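Local coordinates for bifunctional protein PutA (Bdellovibrio bacteriovorus, PDB 5UR2) that probably oxidises L-glutamate gamma-semialdehyde to L-glutamate with NAD+, the second step of proline breakdown, in a chain that also carries a proline dehydrogenase barrel, at residues S285-A290 / L342-F347; D220-V225 / T254-E259; E15-R20 / T359-M364; T392-D395 / R399-E402. All coordinates share one frame; numbering follows the deposited sequence.

Contact 1 (S285-A290 / L342-F347)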
loop_
_atom_site.group_PDB
_atom_site.type_symbol
_atom_site.label_atom_id
_atom_site.label_comp_id
_atom_site.label_asym_id
_atom_site.label_seq_id
_atom_site.Cartn_x
_atom_site.Cartn_y
_atom_site.Cartn_z
ATOM N N SER B 285 50.379 -8.828 18.350
ATOM C CA SER B 285 51.064 -7.690 17.757
ATOM C C SER B 285 51.703 -6.812 18.833
ATOM O O SER B 285 52.846 -6.367 18.684
ATOM C CB SER B 285 50.066 -6.920 16.888
ATOM O OG SER B 285 50.661 -5.775 16.335
ATOM N N LEU B 286 51.001 -6.592 19.947
ATOM C CA LEU B 286 51.582 -5.845 21.066
ATOM C C LEU B 286 52.764 -6.578 21.701
ATOM O O LEU B 286 53.680 -5.931 22.224
ATOM C CB LEU B 286 50.514 -5.554 22.116
ATOM C CG LEU B 286 49.507 -4.444 21.779
ATOM C CD1 LEU B 286 48.308 -4.508 22.732
ATOM C CD2 LEU B 286 50.186 -3.099 21.900
ATOM N N THR B 287 52.757 -7.918 21.704
ATOM C CA THR B 287 53.893 -8.652 22.264
ATOM C C THR B 287 55.147 -8.470 21.407
ATOM O O THR B 287 56.233 -8.202 21.937
ATOM C CB THR B 287 53.552 -10.146 22.411
ATOM O OG1 THR B 287 52.423 -10.303 23.281
ATOM C CG2 THR B 287 54.724 -10.914 23.017
ATOM N N GLU B 288 55.014 -8.586 20.080
ATOM C CA GLU B 288 56.152 -8.314 19.203
ATOM C C GLU B 288 56.678 -6.909 19.431
ATOM O O GLU B 288 57.890 -6.699 19.526
ATOM C CB GLU B 288 55.751 -8.473 17.730
ATOM C CG GLU B 288 55.302 -9.866 17.360
ATOM C CD GLU B 288 56.364 -10.914 17.673
ATOM O OE1 GLU B 288 57.361 -10.983 16.915
ATOM O OE2 GLU B 288 56.210 -11.648 18.682
ATOM N N PHE B 289 55.769 -5.945 19.562
ATOM C CA PHE B 289 56.175 -4.569 19.800
ATOM C C PHE B 289 56.903 -4.422 21.133
ATOM O O PHE B 289 57.936 -3.744 21.208
ATOM C CB PHE B 289 54.943 -3.659 19.740
ATOM C CG PHE B 289 55.196 -2.306 20.272
ATOM C CD1 PHE B 289 55.912 -1.390 19.532
ATOM C CD2 PHE B 289 54.749 -1.956 21.530
ATOM C CE1 PHE B 289 56.162 -0.140 20.036
ATOM C CE2 PHE B 289 54.994 -0.709 22.033
ATOM C CZ PHE B 289 55.703 0.200 21.289
ATOM N N ALA B 290 56.412 -5.088 22.188
ATOM C CA ALA B 290 57.081 -5.017 23.487
ATOM C C ALA B 290 58.515 -5.516 23.387
ATOM O O ALA B 290 59.428 -4.958 24.010
ATOM C CB ALA B 290 56.312 -5.825 24.536
ATOM N N LEU B 342 50.796 -14.619 29.386
ATOM C CA LEU B 342 51.563 -15.309 30.419
ATOM C C LEU B 342 52.773 -16.015 29.820
ATOM O O LEU B 342 53.880 -15.947 30.369
ATOM C CB LEU B 342 50.671 -16.311 31.149
ATOM C CG LEU B 342 49.642 -15.675 32.066
ATOM C CD1 LEU B 342 48.684 -16.753 32.589
ATOM C CD2 LEU B 342 50.374 -14.938 33.210
ATOM N N GLU B 343 52.579 -16.667 28.671
ATOM C CA GLU B 343 53.678 -17.334 27.987
ATOM C C GLU B 343 54.817 -16.378 27.675
ATOM O O GLU B 343 55.982 -16.795 27.634
ATOM C CB GLU B 343 53.165 -17.963 26.698
ATOM C CG GLU B 343 54.174 -18.823 26.028
ATOM C CD GLU B 343 54.382 -20.110 26.788
ATOM O OE1 GLU B 343 53.369 -20.802 27.074
ATOM O OE2 GLU B 343 55.553 -20.409 27.105
ATOM N N ASN B 344 54.512 -15.087 27.543
ATOM C CA ASN B 344 55.474 -14.065 27.152
ATOM C C ASN B 344 55.669 -13.032 28.251
ATOM O O ASN B 344 56.022 -11.883 27.972
ATOM C CB ASN B 344 55.033 -13.362 25.869
ATOM C CG ASN B 344 55.162 -14.241 24.639
ATOM O OD1 ASN B 344 56.245 -14.351 24.086
ATOM N ND2 ASN B 344 54.045 -14.807 24.162
ATOM N N ILE B 345 55.472 -13.437 29.506
ATOM C CA ILE B 345 55.504 -12.477 30.599
ATOM C C ILE B 345 56.864 -11.794 30.713
ATOM O O ILE B 345 56.956 -10.702 31.284
ATOM C CB ILE B 345 55.086 -13.164 31.919
ATOM C CG1 ILE B 345 54.812 -12.115 33.003
ATOM C CG2 ILE B 345 56.117 -14.211 32.365
ATOM C CD1 ILE B 345 54.094 -12.662 34.200
ATOM N N LYS B 346 57.918 -12.384 30.137
ATOM C CA LYS B 346 59.224 -11.721 30.119
ATOM C C LYS B 346 59.178 -10.380 29.391
ATOM O O LYS B 346 59.918 -9.457 29.745
ATOM C CB LYS B 346 60.278 -12.627 29.469
ATOM N N PHE B 347 58.327 -10.249 28.380
ATOM C CA PHE B 347 58.301 -9.051 27.550
ATOM C C PHE B 347 57.142 -8.118 27.852
ATOM O O PHE B 347 57.244 -6.914 27.587
ATOM C CB PHE B 347 58.214 -9.425 26.065
ATOM C CG PHE B 347 59.314 -10.323 25.588
ATOM C CD1 PHE B 347 60.613 -9.849 25.477
ATOM C CD2 PHE B 347 59.053 -11.638 25.242
ATOM C CE1 PHE B 347 61.635 -10.669 25.022
ATOM C CE2 PHE B 347 60.075 -12.466 24.786
ATOM C CZ PHE B 347 61.364 -11.981 24.678
HETATM O O HOH W 1 59.897 -6.041 26.666
#
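Ala290 O and Phe347 O are joined by one water, which donates a hydrogen to each: it lies 2.9 Å from Ala290 O and 2.9 Å from Phe347 O. The bridge illustrates how two backbone carbonyls, both acceptors and unable to bond to each other, are joined by a water that donates to both. The backbones are close here, and Ala290 CB, which points at the other segment, rests 3.4 Å from Phe347 O. The methyl also meets the base of the phenylalanine side chain, with Ala290 CB 4.3 Å from Phe347 CB, while the ring itself swings away.

The second touch is made by Thr287. With CG2 anti to the backbone N, its methyl is set against the amide of Asn344, 3.7 Å from Asn344 CG and nearly as close to OD1 and ND2; the two side chains cross at about a right angle. Polar ends look back to their own helices: Thr287 OG1 bonds to Val283 O, and Asn344 ND2 to Tyr340 O.

Asn344 is where the chain abandons helical angles after helix 327-343, on its way to strand 349-353 of the proline dehydrogenase barrel. The contact therefore ties that exit to the neighbouring helix 279-293, which also carries Leu286 and Phe289 against helix 246-257.

Contact 2 (D220-V225 / T254-E259)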
loop_
_atom_site.group_PDB
_atom_site.type_symbol
_atom_site.label_atom_id
_atom_site.label_comp_id
_atom_site.label_asym_id
_atom_site.label_seq_id
_atom_site.Cartn_x
_atom_site.Cartn_y
_atom_site.Cartn_z
ATOM N N ASP B 220 50.072 14.295 21.332
ATOM C CA ASP B 220 50.511 15.534 21.965
ATOM C C ASP B 220 49.754 15.788 23.262
ATOM O O ASP B 220 50.325 16.305 24.222
ATOM C CB ASP B 220 50.330 16.737 21.024
ATOM C CG ASP B 220 51.282 16.722 19.841
ATOM O OD1 ASP B 220 52.236 15.926 19.861
ATOM O OD2 ASP B 220 51.088 17.538 18.907
ATOM N N ARG B 221 48.467 15.439 23.309
ATOM C CA ARG B 221 47.704 15.696 24.523
ATOM C C ARG B 221 48.031 14.685 25.611
ATOM O O ARG B 221 48.029 15.040 26.796
ATOM C CB ARG B 221 46.207 15.685 24.219
ATOM C CG ARG B 221 45.785 16.617 23.086
ATOM C CD ARG B 221 45.735 18.062 23.519
ATOM N NE ARG B 221 45.459 18.980 22.408
ATOM C CZ ARG B 221 44.252 19.378 22.013
ATOM N NH1 ARG B 221 43.162 18.934 22.617
ATOM N NH2 ARG B 221 44.135 20.231 21.002
ATOM N N LEU B 222 48.333 13.438 25.222
ATOM C CA LEU B 222 48.696 12.393 26.180
ATOM C C LEU B 222 50.107 12.576 26.711
ATOM O O LEU B 222 50.381 12.262 27.878
ATOM C CB LEU B 222 48.588 11.008 25.542
ATOM C CG LEU B 222 47.461 10.097 26.008
ATOM C CD1 LEU B 222 47.696 8.679 25.486
ATOM C CD2 LEU B 222 47.378 10.115 27.515
ATOM N N ARG B 223 51.014 13.061 25.868
ATOM C CA ARG B 223 52.429 13.106 26.228
ATOM C C ARG B 223 52.702 13.774 27.571
ATOM O O ARG B 223 53.427 13.179 28.379
ATOM C CB ARG B 223 53.218 13.786 25.095
ATOM C CG ARG B 223 54.744 13.741 25.278
ATOM C CD ARG B 223 55.485 14.262 24.040
ATOM N NE ARG B 223 55.303 13.414 22.860
ATOM C CZ ARG B 223 54.526 13.706 21.818
ATOM N NH1 ARG B 223 53.821 14.838 21.772
ATOM N NH2 ARG B 223 54.465 12.854 20.809
ATOM N N PRO B 224 52.162 14.955 27.896
ATOM C CA PRO B 224 52.469 15.539 29.221
ATOM C C PRO B 224 51.949 14.706 30.383
ATOM O O PRO B 224 52.562 14.719 31.459
ATOM C CB PRO B 224 51.779 16.909 29.181
ATOM C CG PRO B 224 51.413 17.140 27.745
ATOM C CD PRO B 224 51.242 15.809 27.125
ATOM N N VAL B 225 50.823 13.995 30.201
ATOM C CA VAL B 225 50.306 13.134 31.265
ATOM C C VAL B 225 51.233 11.945 31.469
ATOM O O VAL B 225 51.582 11.591 32.604
ATOM C CB VAL B 225 48.872 12.658 30.957
ATOM C CG1 VAL B 225 48.350 11.805 32.111
ATOM C CG2 VAL B 225 47.957 13.816 30.679
ATOM N N THR B 254 51.290 2.875 21.329
ATOM C CA THR B 254 52.560 2.227 21.029
ATOM C C THR B 254 53.583 3.230 20.501
ATOM O O THR B 254 54.761 3.157 20.856
ATOM C CB THR B 254 52.351 1.074 20.038
ATOM O OG1 THR B 254 51.607 1.531 18.896
ATOM C CG2 THR B 254 51.617 -0.078 20.704
ATOM N N GLU B 255 53.158 4.171 19.653
ATOM C CA GLU B 255 54.104 5.170 19.171
ATOM C C GLU B 255 54.575 6.060 20.312
ATOM O O GLU B 255 55.755 6.421 20.378
ATOM C CB GLU B 255 53.482 6.006 18.049
ATOM C CG GLU B 255 53.223 5.241 16.725
ATOM C CD GLU B 255 52.548 6.135 15.673
ATOM O OE1 GLU B 255 52.592 7.367 15.840
ATOM O OE2 GLU B 255 51.998 5.629 14.677
ATOM N N LEU B 256 53.663 6.408 21.226
ATOM C CA LEU B 256 54.004 7.296 22.331
ATOM C C LEU B 256 55.059 6.670 23.246
ATOM O O LEU B 256 56.079 7.302 23.551
ATOM C CB LEU B 256 52.740 7.666 23.109
ATOM C CG LEU B 256 52.880 8.779 24.144
ATOM C CD1 LEU B 256 53.397 10.074 23.498
ATOM C CD2 LEU B 256 51.534 9.018 24.833
ATOM N N ILE B 257 54.823 5.436 23.714
ATOM C CA ILE B 257 55.734 4.822 24.683
ATOM C C ILE B 257 56.999 4.272 24.043
ATOM O O ILE B 257 57.885 3.796 24.767
ATOM C CB ILE B 257 55.096 3.681 25.510
ATOM C CG1 ILE B 257 54.918 2.410 24.678
ATOM C CG2 ILE B 257 53.732 4.103 26.116
ATOM C CD1 ILE B 257 54.640 1.157 25.546
ATOM N N ASN B 258 57.114 4.313 22.716
ATOM C CA ASN B 258 58.363 3.989 22.037
ATOM C C ASN B 258 59.225 5.214 21.754
ATOM O O ASN B 258 60.317 5.060 21.197
ATOM C CB ASN B 258 58.112 3.233 20.726
ATOM C CG ASN B 258 59.333 2.415 20.288
ATOM O OD1 ASN B 258 59.993 1.775 21.112
ATOM N ND2 ASN B 258 59.636 2.434 18.992
ATOM N N GLU B 259 58.759 6.416 22.101
ATOM C CA GLU B 259 59.567 7.616 21.931
ATOM C C GLU B 259 60.763 7.612 22.896
ATOM O O GLU B 259 60.697 7.019 23.978
ATOM C CB GLU B 259 58.717 8.872 22.140
ATOM C CG GLU B 259 57.584 9.018 21.119
ATOM C CD GLU B 259 56.681 10.215 21.402
ATOM O OE1 GLU B 259 56.925 10.940 22.403
ATOM O OE2 GLU B 259 55.717 10.420 20.625
#
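Segment 220-225 of helix 211-232, kinked where the backbone N atoms of Pro224 and Val225 make no bond to the preceding turn, approaches segment 254-259 most closely at Arg223 and Leu256, whose CA atoms lie 7.2 Å apart.

Arg223 and Glu259 carry the polar half of the contact. The guanidinium grips the carboxylate side-on: Arg223 NE donates to Glu259 OE1 over 3.0 Å, and Arg223 NH2 donates to Glu259 OE2 over 2.7 Å. Both bonds are close to straight, at 168°, and both use the syn lone pair of the oxygen they reach. The two planes are only 14° apart, a two-pronged geometry that holds the two groups nearly coplanar and limits their rotation. A bend at chi3 (-66°) turns the otherwise extended arginine chain to present this edge.

The arrangement belongs to the helical layer of a beta-alpha barrel: helices 211-232 and 246-257 flank strand 235-238 in sequence and lie side by side on the outside of the proline dehydrogenase domain. The third nitrogen extends the pairing into a network, since Arg223 NH1 bonds to Asp220 OD1 at 2.7 Å, one helical turn back, meeting that oxygen on its anti side. Two acidic groups thus share one cation, which probably offsets their mutual repulsion.

Next to the ion pair the chemistry turns apolar. Leu256 meets its two partners with separate branches: CD2 touches Leu222 CB at 3.6 Å, and CD1 lies 3.9 Å from Arg223 NE.

Contact 3 (E15-R20 / T359-M364)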
loop_
_atom_site.group_PDB
_atom_site.type_symbol
_atom_site.label_atom_id
_atom_site.label_comp_id
_atom_site.label_asym_id
_atom_site.label_seq_id
_atom_site.Cartn_x
_atom_site.Cartn_y
_atom_site.Cartn_z
ATOM N N GLU B 15 36.304 -24.359 42.434
ATOM C CA GLU B 15 35.548 -24.890 43.563
ATOM C C GLU B 15 36.135 -24.425 44.891
ATOM O O GLU B 15 35.387 -24.112 45.825
ATOM C CB GLU B 15 35.506 -26.418 43.497
ATOM C CG GLU B 15 34.629 -26.963 42.374
ATOM C CD GLU B 15 34.693 -28.480 42.265
ATOM O OE1 GLU B 15 35.531 -29.085 42.959
ATOM O OE2 GLU B 15 33.902 -29.066 41.492
ATOM N N GLU B 16 37.469 -24.355 44.990
ATOM C CA GLU B 16 38.087 -23.819 46.199
ATOM C C GLU B 16 37.701 -22.366 46.421
ATOM O O GLU B 16 37.334 -21.981 47.537
ATOM C CB GLU B 16 39.607 -23.942 46.122
ATOM C CG GLU B 16 40.340 -23.254 47.272
ATOM C CD GLU B 16 41.857 -23.249 47.091
ATOM O OE1 GLU B 16 42.348 -23.921 46.151
ATOM O OE2 GLU B 16 42.552 -22.591 47.901
ATOM N N ILE B 17 37.730 -21.557 45.354
ATOM C CA ILE B 17 37.417 -20.134 45.478
ATOM C C ILE B 17 35.982 -19.942 45.946
ATOM O O ILE B 17 35.710 -19.138 46.845
ATOM C CB ILE B 17 37.688 -19.412 44.140
ATOM C CG1 ILE B 17 39.195 -19.365 43.858
ATOM C CG2 ILE B 17 37.042 -18.030 44.116
ATOM C CD1 ILE B 17 39.533 -18.864 42.462
ATOM N N LEU B 18 35.049 -20.697 45.373
ATOM C CA LEU B 18 33.656 -20.584 45.792
ATOM C C LEU B 18 33.446 -21.114 47.211
ATOM O O LEU B 18 32.573 -20.618 47.936
ATOM C CB LEU B 18 32.754 -21.306 44.793
ATOM C CG LEU B 18 32.745 -20.662 43.395
ATOM C CD1 LEU B 18 32.154 -21.591 42.357
ATOM C CD2 LEU B 18 31.978 -19.363 43.396
ATOM N N LYS B 19 34.206 -22.134 47.618
ATOM C CA LYS B 19 34.069 -22.640 48.983
ATOM C C LYS B 19 34.507 -21.591 49.998
ATOM O O LYS B 19 33.790 -21.317 50.970
ATOM C CB LYS B 19 34.865 -23.936 49.154
ATOM C CG LYS B 19 34.806 -24.534 50.548
ATOM C CD LYS B 19 33.372 -24.713 51.053
ATOM C CE LYS B 19 32.631 -25.855 50.359
ATOM N NZ LYS B 19 31.408 -26.274 51.125
ATOM N N ARG B 20 35.667 -20.965 49.759
ATOM C CA ARG B 20 36.133 -19.888 50.627
ATOM C C ARG B 20 35.120 -18.752 50.686
ATOM O O ARG B 20 34.930 -18.131 51.739
ATOM C CB ARG B 20 37.466 -19.332 50.128
ATOM C CG ARG B 20 38.686 -20.197 50.303
ATOM C CD ARG B 20 39.843 -19.527 49.558
ATOM N NE ARG B 20 41.144 -20.157 49.773
ATOM C CZ ARG B 20 41.999 -19.816 50.733
ATOM N NH1 ARG B 20 41.684 -18.857 51.600
ATOM N NH2 ARG B 20 43.166 -20.442 50.824
ATOM N N THR B 359 37.042 -17.531 34.913
ATOM C CA THR B 359 38.132 -16.785 34.282
ATOM C C THR B 359 39.325 -16.638 35.219
ATOM O O THR B 359 40.475 -16.888 34.833
ATOM C CB THR B 359 37.630 -15.402 33.858
ATOM O OG1 THR B 359 36.464 -15.545 33.032
ATOM C CG2 THR B 359 38.730 -14.627 33.086
ATOM N N LEU B 360 39.070 -16.203 36.453
ATOM C CA LEU B 360 40.155 -16.030 37.414
ATOM C C LEU B 360 40.882 -17.348 37.684
ATOM O O LEU B 360 42.117 -17.377 37.752
ATOM C CB LEU B 360 39.606 -15.439 38.715
ATOM C CG LEU B 360 38.945 -14.056 38.605
ATOM C CD1 LEU B 360 38.206 -13.679 39.887
ATOM C CD2 LEU B 360 39.989 -13.018 38.292
ATOM N N ALA B 361 40.135 -18.442 37.863
ATOM C CA ALA B 361 40.754 -19.732 38.173
ATOM C C ALA B 361 41.584 -20.250 37.002
ATOM O O ALA B 361 42.643 -20.853 37.205
ATOM C CB ALA B 361 39.686 -20.761 38.557
ATOM N N ALA B 362 41.113 -20.046 35.772
ATOM C CA ALA B 362 41.899 -20.443 34.606
ATOM C C ALA B 362 43.217 -19.676 34.552
ATOM O O ALA B 362 44.286 -20.263 34.354
ATOM C CB ALA B 362 41.089 -20.217 33.329
ATOM N N CYS B 363 43.168 -18.361 34.768
ATOM C CA CYS B 363 44.398 -17.585 34.780
ATOM C C CYS B 363 45.370 -18.109 35.836
ATOM O O CYS B 363 46.570 -18.248 35.570
ATOM C CB CYS B 363 44.082 -16.115 35.019
ATOM S SG CYS B 363 43.229 -15.299 33.643
ATOM N N MET B 364 44.867 -18.425 37.029
ATOM C CA MET B 364 45.746 -18.901 38.092
ATOM C C MET B 364 46.475 -20.160 37.667
ATOM O O MET B 364 47.683 -20.295 37.894
ATOM C CB MET B 364 44.955 -19.177 39.369
ATOM C CG MET B 364 44.413 -17.951 40.067
ATOM S SD MET B 364 43.344 -18.415 41.441
ATOM C CE MET B 364 42.870 -16.791 42.023
#
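Ile17 and Met364 meet because both side chains leave their helices in the same way: Ile17 CG1 and Met364 CG each stand anti to the carbonyl carbon and beside the backbone N (chi1 -69° for Ile17, -70° for Met364), and each chain then runs on extended. Reaching out from facing helices, the two side chains approach tip to tip. The pairing is a helix-to-helix contact between the N-terminal region of PutA, here helix 6-22, and helix 357-369 of the proline dehydrogenase barrel, more than 330 residues further along the chain.

The nearest CA atoms, those of Ile17 and Ala361, are 8.0 Å apart, and between these two segments side chains alone make the touch. Ile17 CD1 makes every touch from the N-terminal side, meeting two residues that lie about one turn apart on the other helix. Ala361, short and with its methyl directed at the isoleucine, is the nearer to the helix backbone of these two partners, with Ala361 CB 4.3 Å from Ile17 CD1.

The interaction is wholly apolar and buried. Met396, in the loop before strand 400-406, also packs on Ile17, and Phe379 of strand 379-382 also packs on Met364. At the far end of the methionine, Ile17 CD1 touches CE and SD of Met364 about equally, at 4.0 Å each.

Contact 4 (T392-D395 / R399-E402)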
loop_
_atom_site.group_PDB
_atom_site.type_symbol
_atom_site.label_atom_id
_atom_site.label_comp_id
_atom_site.label_asym_id
_atom_site.label_seq_id
_atom_site.Cartn_x
_atom_site.Cartn_y
_atom_site.Cartn_z
ATOM N N THR B 392 38.234 -12.904 48.809
ATOM C CA THR B 392 38.825 -14.237 48.707
ATOM C C THR B 392 40.144 -14.205 47.940
ATOM O O THR B 392 41.133 -14.809 48.372
ATOM C CB THR B 392 37.832 -15.198 48.045
ATOM O OG1 THR B 392 36.680 -15.354 48.883
ATOM C CG2 THR B 392 38.467 -16.564 47.824
ATOM N N ILE B 393 40.182 -13.490 46.809
ATOM C CA ILE B 393 41.413 -13.377 46.024
ATOM C C ILE B 393 42.545 -12.813 46.869
ATOM O O ILE B 393 43.695 -13.261 46.772
ATOM C CB ILE B 393 41.186 -12.502 44.775
ATOM C CG1 ILE B 393 40.112 -13.083 43.861
ATOM C CG2 ILE B 393 42.485 -12.330 44.023
ATOM C CD1 ILE B 393 40.469 -14.408 43.276
ATOM N N VAL B 394 42.246 -11.800 47.687
ATOM C CA VAL B 394 43.265 -11.209 48.552
ATOM C C VAL B 394 43.731 -12.221 49.590
ATOM O O VAL B 394 44.933 -12.343 49.862
ATOM C CB VAL B 394 42.726 -9.923 49.210
ATOM C CG1 VAL B 394 43.740 -9.359 50.199
ATOM C CG2 VAL B 394 42.365 -8.889 48.154
ATOM N N ASP B 395 42.786 -12.944 50.205
ATOM C CA ASP B 395 43.160 -13.970 51.177
ATOM C C ASP B 395 44.069 -15.019 50.553
ATOM O O ASP B 395 44.961 -15.545 51.227
ATOM C CB ASP B 395 41.920 -14.655 51.756
ATOM C CG ASP B 395 41.088 -13.736 52.637
ATOM O OD1 ASP B 395 41.634 -12.735 53.161
ATOM O OD2 ASP B 395 39.884 -14.040 52.819
ATOM N N ARG B 399 47.674 -10.120 44.306
ATOM C CA ARG B 399 47.582 -8.667 44.258
ATOM C C ARG B 399 46.287 -8.248 43.559
ATOM O O ARG B 399 46.052 -8.614 42.401
ATOM C CB ARG B 399 48.795 -8.094 43.536
ATOM C CG ARG B 399 48.811 -6.583 43.513
ATOM C CD ARG B 399 50.189 -6.039 43.173
ATOM N NE ARG B 399 50.573 -6.313 41.794
ATOM C CZ ARG B 399 51.379 -7.303 41.426
ATOM N NH1 ARG B 399 51.892 -8.120 42.339
ATOM N NH2 ARG B 399 51.684 -7.464 40.147
ATOM N N MET B 400 45.465 -7.454 44.251
ATOM C CA MET B 400 44.161 -7.027 43.762
ATOM C C MET B 400 44.147 -5.511 43.642
ATOM O O MET B 400 44.503 -4.801 44.595
ATOM C CB MET B 400 43.038 -7.486 44.698
ATOM C CG MET B 400 41.667 -6.864 44.384
ATOM S SD MET B 400 40.938 -7.366 42.797
ATOM C CE MET B 400 40.993 -9.151 43.042
ATOM N N ARG B 401 43.736 -5.020 42.478
ATOM C CA ARG B 401 43.653 -3.592 42.209
ATOM C C ARG B 401 42.210 -3.228 41.899
ATOM O O ARG B 401 41.591 -3.834 41.020
ATOM C CB ARG B 401 44.559 -3.196 41.040
ATOM C CG ARG B 401 44.550 -1.704 40.742
ATOM C CD ARG B 401 45.533 -1.320 39.612
ATOM N NE ARG B 401 46.842 -1.922 39.805
ATOM C CZ ARG B 401 47.794 -1.407 40.576
ATOM N NH1 ARG B 401 47.581 -0.271 41.224
ATOM N NH2 ARG B 401 48.958 -2.031 40.704
ATOM N N GLU B 402 41.676 -2.243 42.617
ATOM C CA GLU B 402 40.303 -1.794 42.413
ATOM C C GLU B 402 40.278 -0.602 41.471
ATOM O O GLU B 402 40.969 0.397 41.702
ATOM C CB GLU B 402 39.643 -1.400 43.732
ATOM C CG GLU B 402 39.173 -2.548 44.592
ATOM C CD GLU B 402 38.330 -2.055 45.750
ATOM O OE1 GLU B 402 38.910 -1.364 46.615
ATOM O OE2 GLU B 402 37.116 -2.356 45.802
#
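Met400 carries one whole side of this contact, and its chain can be read from root to tip as a worked case of a strand residue packing on the helix before it. At the root, Met400 CB, directed at segment 392-395 of helix 387-395, rests 3.8 Å from Val394 CG2, the valine branch that lies beside its own backbone N. Met400 CG then stands anti to the backbone N (chi1 170°), and here the chain turns sharply: chi2 (67°) folds SD out of the extended path, and chi3 (55°) bends the last bond again. These two turns bring the terminal methyl against Ile393, the residue next to the valine in sequence, and give root and tip separate aliphatic partners.

Met400 CE presses against the branch point of the isoleucine, 3.6 Å from Ile393 CG2 and 3.8 Å from Ile393 CB, with CG1 slightly farther at 4.1 Å. The methionine crosses both helix side chains at about a right angle. Ile393 CD1 itself leads away from the strand. All three side chains are buried, and the atoms that meet are all carbons.

The unit is the last beta-alpha-beta crossover of the proline dehydrogenase barrel, from strand 379-382 through helix 387-395 to strand 400-406. Phe379 and Met381 of the first strand also touch Met400, whose side chain is about 8 Å from the bound N-propargylglycine-modified flavin adenine dinucleotide. On the other edge, Met400 and Glu402 pair through their backbones with Thr139 of strand 138-144, closing the barrel.

Contacts 1, 2 and 4 all lie within the proline dehydrogenase barrel, whereas contact 3 fastens the N-terminal region to its outside. Contacts 3 and 4 are buried and purely apolar, and they adjoin: Met364 CE lies 3.6 Å from Ile393 CD1, making a continuous run of apolar contacts from helix 6-22 to strand 400-406. Contacts 1 and 2 are only partly buried and join a helix of the outer layer to the end of, or exit from, another; a bridging water serves contact 1 and an ion-pair network contact 2, each beside small apolar touches. These two also adjoin, with Leu286 CD2 3.6 Å from Thr254 CG2. Contact 2 stands well apart from contacts 3 and 4, its nearest atoms about 22 Å and 15 Å from theirs.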